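Local atomic coordinates of 6-O-methylguanine DNA methyltransferase (Enterococcus faecalis, PDB entry 2B6C), a protein that is of unproven function but probably takes part in repairing alkylated DNA, as a helical-repeat protein of the AlkD-like family. Residues M23-R37 and K66-L78. Residues are numbered along the deposited sequence; the frame is centred on the assembly and turned at random.
Sequences MKHQFVFAGIPAPER and KTEREYQYVAIDL
In this all-helical AlkD-like fold, the loop joining helices 13-22 and 34-48 runs past the N-terminal end of helix 69-81, and the Glu-70 carboxylate grips the loop backbone. Three amide donors meet that buried group: Ala-30 N reaches the syn lone pair of OE1 at 2.8 Å almost straight (176°), while OE2 is shared by Gly-31 N (2.7 Å, more bent) and Ile-32 N (2.9 Å). Such bonding would favour the ionised form of the carboxylate and helps fix its rotation. Nearby, Val-28 O accepts from Arg-69 N at 2.7 Å. The Arg-69 guanidinium, carried there by a bend at chi2, stacks flat on Phe-27, planes 13° apart and Arg-69 CZ 3.6 Å from the Phe-27 ring centroid, a cation-pi contact. The backbone sets Arg-69 CB over the Phe-29 face, 3.6 Å from the ring centroid and 13° off its normal, a CH-pi contact. Farther along helix 69-81, Arg-37 from the start of helix 34-48 fits as a knob among Glu-70, Tyr-73, Val-74 and Asp-77; its NH1 forms a salt bridge to Asp-77 OD2 (2.9 Å), and a water links NE to the same oxygen. Asp-105 of helix 104-120 salt-bridges Arg-69 NH2 and hydrogen-bonds Tyr-73 OH, and Phe-29 packs back against helix 13-22.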
loop_
_atom_site.group_PDB
_atom_site.type_symbol
_atom_site.label_atom_id
_atom_site.label_comp_id
_atom_site.label_asym_id
_atom_site.label_seq_id
_atom_site.Cartn_x
_atom_site.Cartn_y
_atom_site.Cartn_z
HETATM N N MSE B 23 11.563 26.596 -13.189
HETATM C CA MSE B 23 12.328 26.523 -11.939
HETATM C C MSE B 23 13.446 27.509 -11.916
HETATM O O MSE B 23 14.384 27.329 -11.151
HETATM C CB MSE B 23 12.905 25.120 -11.712
HETATM C CG MSE B 23 11.870 24.077 -11.757
HETATM SE SE MSE B 23 10.399 24.371 -10.421
HETATM C CE MSE B 23 9.353 22.848 -10.894
ATOM N N LYS B 24 13.348 28.564 -12.736
ATOM C CA LYS B 24 14.315 29.670 -12.763
ATOM C C LYS B 24 15.748 29.248 -13.146
ATOM O O LYS B 24 16.722 29.786 -12.591
ATOM C CB LYS B 24 14.331 30.489 -11.446
ATOM C CG LYS B 24 12.966 30.924 -10.899
ATOM C CD LYS B 24 12.782 32.420 -11.045
ATOM C CE LYS B 24 11.620 32.872 -10.195
ATOM N NZ LYS B 24 11.792 34.209 -9.568
ATOM N N HIS B 25 15.864 28.301 -14.082
ATOM C CA HIS B 25 17.149 27.955 -14.727
ATOM C C HIS B 25 18.233 27.520 -13.774
ATOM O O HIS B 25 19.410 27.780 -14.022
ATOM C CB HIS B 25 17.706 29.145 -15.544
ATOM C CG HIS B 25 16.783 29.614 -16.613
ATOM N ND1 HIS B 25 16.579 28.910 -17.784
ATOM C CD2 HIS B 25 15.988 30.707 -16.677
ATOM C CE1 HIS B 25 15.714 29.568 -18.535
ATOM N NE2 HIS B 25 15.341 30.661 -17.885
ATOM N N GLN B 26 17.878 26.851 -12.699
ATOM C CA GLN B 26 18.911 26.432 -11.762
ATOM C C GLN B 26 19.090 24.912 -11.707
ATOM O O GLN B 26 19.927 24.442 -10.980
ATOM C CB GLN B 26 18.605 26.980 -10.376
ATOM C CG GLN B 26 17.300 26.482 -9.808
ATOM C CD GLN B 26 16.930 27.260 -8.569
ATOM O OE1 GLN B 26 17.731 27.392 -7.625
ATOM N NE2 GLN B 26 15.723 27.778 -8.557
ATOM N N PHE B 27 18.289 24.176 -12.474
ATOM C CA PHE B 27 18.429 22.734 -12.605
ATOM C C PHE B 27 18.556 22.413 -14.055
ATOM O O PHE B 27 18.011 23.132 -14.907
ATOM C CB PHE B 27 17.208 21.985 -12.049
ATOM C CG PHE B 27 16.953 22.250 -10.594
ATOM C CD1 PHE B 27 15.902 23.078 -10.205
ATOM C CD2 PHE B 27 17.768 21.663 -9.607
ATOM C CE1 PHE B 27 15.659 23.355 -8.833
ATOM C CE2 PHE B 27 17.556 21.943 -8.240
ATOM C CZ PHE B 27 16.500 22.812 -7.857
ATOM N N VAL B 28 19.231 21.300 -14.340
ATOM C CA VAL B 28 19.223 20.703 -15.672
ATOM C C VAL B 28 18.002 19.746 -15.740
ATOM O O VAL B 28 17.780 18.942 -14.815
ATOM C CB VAL B 28 20.599 20.007 -15.995
ATOM C CG1 VAL B 28 20.641 19.391 -17.427
ATOM C CG2 VAL B 28 21.734 21.005 -15.846
ATOM N N PHE B 29 17.209 19.843 -16.812
ATOM C CA PHE B 29 16.095 18.925 -17.029
ATOM C C PHE B 29 16.337 18.002 -18.212
ATOM O O PHE B 29 17.041 18.379 -19.177
ATOM C CB PHE B 29 14.777 19.696 -17.255
ATOM C CG PHE B 29 14.105 20.118 -15.971
ATOM C CD1 PHE B 29 14.516 21.271 -15.307
ATOM C CD2 PHE B 29 13.090 19.338 -15.411
ATOM C CE1 PHE B 29 13.893 21.659 -14.061
ATOM C CE2 PHE B 29 12.464 19.706 -14.201
ATOM C CZ PHE B 29 12.858 20.880 -13.547
ATOM N N ALA B 30 15.732 16.818 -18.164
ATOM C CA ALA B 30 15.751 15.940 -19.327
ATOM C C ALA B 30 14.616 16.372 -20.267
ATOM O O ALA B 30 14.720 16.221 -21.461
ATOM C CB ALA B 30 15.603 14.472 -18.921
ATOM N N GLY B 31 13.539 16.912 -19.701
ATOM C CA GLY B 31 12.371 17.291 -20.470
ATOM C C GLY B 31 11.280 16.238 -20.454
ATOM O O GLY B 31 10.660 15.975 -21.482
ATOM N N ILE B 32 11.044 15.665 -19.271
ATOM C CA ILE B 32 10.028 14.635 -19.070
ATOM C C ILE B 32 8.967 15.107 -18.087
ATOM O O ILE B 32 9.181 15.028 -16.871
ATOM C CB ILE B 32 10.639 13.334 -18.469
ATOM C CG1 ILE B 32 11.939 12.937 -19.181
ATOM C CG2 ILE B 32 9.596 12.185 -18.522
ATOM C CD1 ILE B 32 11.760 12.515 -20.639
ATOM N N PRO B 33 7.807 15.549 -18.593
ATOM C CA PRO B 33 6.755 15.979 -17.664
ATOM C C PRO B 33 6.294 14.832 -16.740
ATOM O O PRO B 33 6.485 13.658 -17.067
ATOM C CB PRO B 33 5.634 16.464 -18.600
ATOM C CG PRO B 33 6.399 16.805 -19.948
ATOM C CD PRO B 33 7.398 15.687 -20.002
ATOM N N ALA B 34 5.723 15.202 -15.596
ATOM C CA ALA B 34 5.335 14.273 -14.528
ATOM C C ALA B 34 4.496 13.079 -15.001
ATOM O O ALA B 34 4.890 11.946 -14.725
ATOM C CB ALA B 34 4.647 14.994 -13.393
ATOM N N PRO B 35 3.374 13.315 -15.742
ATOM C CA PRO B 35 2.591 12.135 -16.150
ATOM C C PRO B 35 3.404 11.171 -16.992
ATOM O O PRO B 35 3.311 9.972 -16.786
ATOM C CB PRO B 35 1.405 12.730 -16.933
ATOM C CG PRO B 35 1.317 14.167 -16.458
ATOM C CD PRO B 35 2.746 14.568 -16.200
ATOM N N GLU B 36 4.236 11.680 -17.891
ATOM C CA GLU B 36 5.098 10.819 -18.677
ATOM C C GLU B 36 6.150 10.136 -17.803
ATOM O O GLU B 36 6.402 8.944 -17.960
ATOM C CB GLU B 36 5.712 11.609 -19.822
ATOM C CG GLU B 36 4.687 11.934 -20.902
ATOM C CD GLU B 36 4.520 13.414 -21.132
ATOM O OE1 GLU B 36 4.954 13.904 -22.203
ATOM O OE2 GLU B 36 3.952 14.080 -20.229
ATOM N N ARG B 37 6.725 10.877 -16.845
ATOM C CA ARG B 37 7.759 10.336 -15.947
ATOM C C ARG B 37 7.211 9.182 -15.112
ATOM O O ARG B 37 7.895 8.187 -14.905
ATOM C CB ARG B 37 8.334 11.434 -15.036
ATOM C CG ARG B 37 9.590 11.015 -14.253
ATOM C CD ARG B 37 9.821 11.918 -13.011
ATOM N NE ARG B 37 8.904 11.588 -11.900
ATOM C CZ ARG B 37 7.984 12.408 -11.386
ATOM N NH1 ARG B 37 7.237 12.000 -10.375
ATOM N NH2 ARG B 37 7.819 13.645 -11.848
ATOM N N LYS B 66 22.048 11.901 -9.748
ATOM C CA LYS B 66 22.072 12.082 -11.197
ATOM C C LYS B 66 21.787 13.555 -11.538
ATOM O O LYS B 66 21.173 14.266 -10.752
ATOM C CB LYS B 66 21.077 11.124 -11.889
ATOM C CG LYS B 66 21.548 9.662 -11.898
ATOM C CD LYS B 66 20.572 8.629 -12.508
ATOM C CE LYS B 66 20.531 8.679 -14.053
ATOM N NZ LYS B 66 21.846 8.385 -14.801
ATOM N N THR B 67 22.197 13.981 -12.736
ATOM C CA THR B 67 22.199 15.375 -13.115
ATOM C C THR B 67 20.835 15.982 -13.296
ATOM O O THR B 67 20.545 17.043 -12.746
ATOM C CB THR B 67 23.024 15.569 -14.413
ATOM O OG1 THR B 67 24.387 15.318 -14.097
ATOM C CG2 THR B 67 22.892 17.020 -14.946
ATOM N N GLU B 68 20.014 15.319 -14.101
ATOM C CA GLU B 68 18.731 15.865 -14.469
ATOM C C GLU B 68 17.754 15.808 -13.309
ATOM O O GLU B 68 17.725 14.825 -12.533
ATOM C CB GLU B 68 18.205 15.134 -15.695
ATOM C CG GLU B 68 19.155 15.205 -16.854
ATOM C CD GLU B 68 20.322 14.159 -16.862
ATOM O OE1 GLU B 68 20.631 13.406 -15.893
ATOM O OE2 GLU B 68 20.982 14.142 -17.899
ATOM N N ARG B 69 16.962 16.863 -13.212
ATOM C CA ARG B 69 16.019 17.078 -12.117
ATOM C C ARG B 69 15.002 15.914 -11.976
ATOM O O ARG B 69 14.663 15.523 -10.890
ATOM C CB ARG B 69 15.306 18.411 -12.369
ATOM C CG ARG B 69 14.501 18.962 -11.205
ATOM C CD ARG B 69 15.206 18.776 -9.877
ATOM N NE ARG B 69 14.631 19.615 -8.815
ATOM C CZ ARG B 69 15.113 19.696 -7.577
ATOM N NH1 ARG B 69 16.178 18.975 -7.242
ATOM N NH2 ARG B 69 14.526 20.500 -6.677
ATOM N N GLU B 70 14.539 15.363 -13.091
ATOM C CA GLU B 70 13.533 14.275 -13.034
ATOM C C GLU B 70 14.036 13.022 -12.257
ATOM O O GLU B 70 13.243 12.271 -11.706
ATOM C CB GLU B 70 13.050 13.934 -14.443
ATOM C CG GLU B 70 12.389 15.116 -15.164
ATOM C CD GLU B 70 13.330 15.835 -16.114
ATOM O OE1 GLU B 70 14.545 15.943 -15.838
ATOM O OE2 GLU B 70 12.858 16.306 -17.161
ATOM N N TYR B 71 15.350 12.828 -12.197
ATOM C CA TYR B 71 15.930 11.764 -11.386
ATOM C C TYR B 71 15.797 11.994 -9.891
ATOM O O TYR B 71 15.705 11.020 -9.139
ATOM C CB TYR B 71 17.379 11.529 -11.761
ATOM C CG TYR B 71 17.509 10.990 -13.180
ATOM C CD1 TYR B 71 16.982 9.722 -13.533
ATOM C CD2 TYR B 71 18.155 11.731 -14.163
ATOM C CE1 TYR B 71 17.118 9.221 -14.823
ATOM C CE2 TYR B 71 18.268 11.249 -15.467
ATOM C CZ TYR B 71 17.752 9.996 -15.787
ATOM O OH TYR B 71 17.888 9.545 -17.084
ATOM N N GLN B 72 15.768 13.262 -9.453
ATOM C CA GLN B 72 15.448 13.540 -8.022
ATOM C C GLN B 72 13.999 13.194 -7.760
ATOM O O GLN B 72 13.672 12.678 -6.684
ATOM C CB GLN B 72 15.723 14.988 -7.581
ATOM C CG GLN B 72 17.176 15.347 -7.394
ATOM C CD GLN B 72 17.848 15.757 -8.673
ATOM O OE1 GLN B 72 18.572 14.960 -9.291
ATOM N NE2 GLN B 72 17.649 17.001 -9.074
ATOM N N TYR B 73 13.136 13.428 -8.756
ATOM C CA TYR B 73 11.709 13.114 -8.617
ATOM C C TYR B 73 11.524 11.609 -8.552
ATOM O O TYR B 73 10.681 11.128 -7.790
ATOM C CB TYR B 73 10.862 13.651 -9.777
ATOM C CG TYR B 73 10.907 15.152 -10.016
ATOM C CD1 TYR B 73 11.212 16.051 -8.979
ATOM C CD2 TYR B 73 10.573 15.681 -11.293
ATOM C CE1 TYR B 73 11.236 17.414 -9.203
ATOM C CE2 TYR B 73 10.599 17.052 -11.535
ATOM C CZ TYR B 73 10.913 17.921 -10.479
ATOM O OH TYR B 73 10.907 19.279 -10.701
ATOM N N VAL B 74 12.307 10.879 -9.374
ATOM C CA VAL B 74 12.389 9.430 -9.305
ATOM C C VAL B 74 12.854 8.947 -7.939
ATOM O O VAL B 74 12.196 8.100 -7.337
ATOM C CB VAL B 74 13.240 8.782 -10.451
ATOM C CG1 VAL B 74 13.423 7.265 -10.187
ATOM C CG2 VAL B 74 12.583 9.035 -11.785
ATOM N N ALA B 75 13.953 9.500 -7.426
ATOM C CA ALA B 75 14.407 9.184 -6.071
ATOM C C ALA B 75 13.315 9.325 -4.985
ATOM O O ALA B 75 13.141 8.435 -4.140
ATOM C CB ALA B 75 15.643 10.013 -5.686
ATOM N N ILE B 76 12.607 10.444 -4.997
ATOM C CA ILE B 76 11.586 10.711 -3.961
ATOM C C ILE B 76 10.383 9.769 -4.141
ATOM O O ILE B 76 9.788 9.316 -3.150
ATOM C CB ILE B 76 11.154 12.207 -3.923
ATOM C CG1 ILE B 76 12.404 13.074 -3.708
ATOM C CG2 ILE B 76 10.134 12.421 -2.775
ATOM C CD1 ILE B 76 12.252 14.621 -3.881
ATOM N N ASP B 77 10.055 9.436 -5.398
ATOM C CA ASP B 77 9.006 8.431 -5.676
ATOM C C ASP B 77 9.410 7.058 -5.126
ATOM O O ASP B 77 8.578 6.333 -4.627
ATOM C CB ASP B 77 8.692 8.311 -7.188
ATOM C CG ASP B 77 7.733 9.379 -7.683
ATOM O OD1 ASP B 77 7.090 10.091 -6.856
ATOM O OD2 ASP B 77 7.626 9.518 -8.923
ATOM N N LEU B 78 10.690 6.709 -5.220
ATOM C CA LEU B 78 11.160 5.447 -4.637
ATOM C C LEU B 78 10.926 5.386 -3.123
ATOM O O LEU B 78 10.505 4.348 -2.577
ATOM C CB LEU B 78 12.646 5.191 -4.937
ATOM C CG LEU B 78 12.937 4.792 -6.384
ATOM C CD1 LEU B 78 14.436 4.907 -6.669
ATOM C CD2 LEU B 78 12.483 3.356 -6.643
HETATM O O HOH W 1 20.178 19.897 -12.076
HETATM O O HOH W 2 9.223 8.730 -11.165
#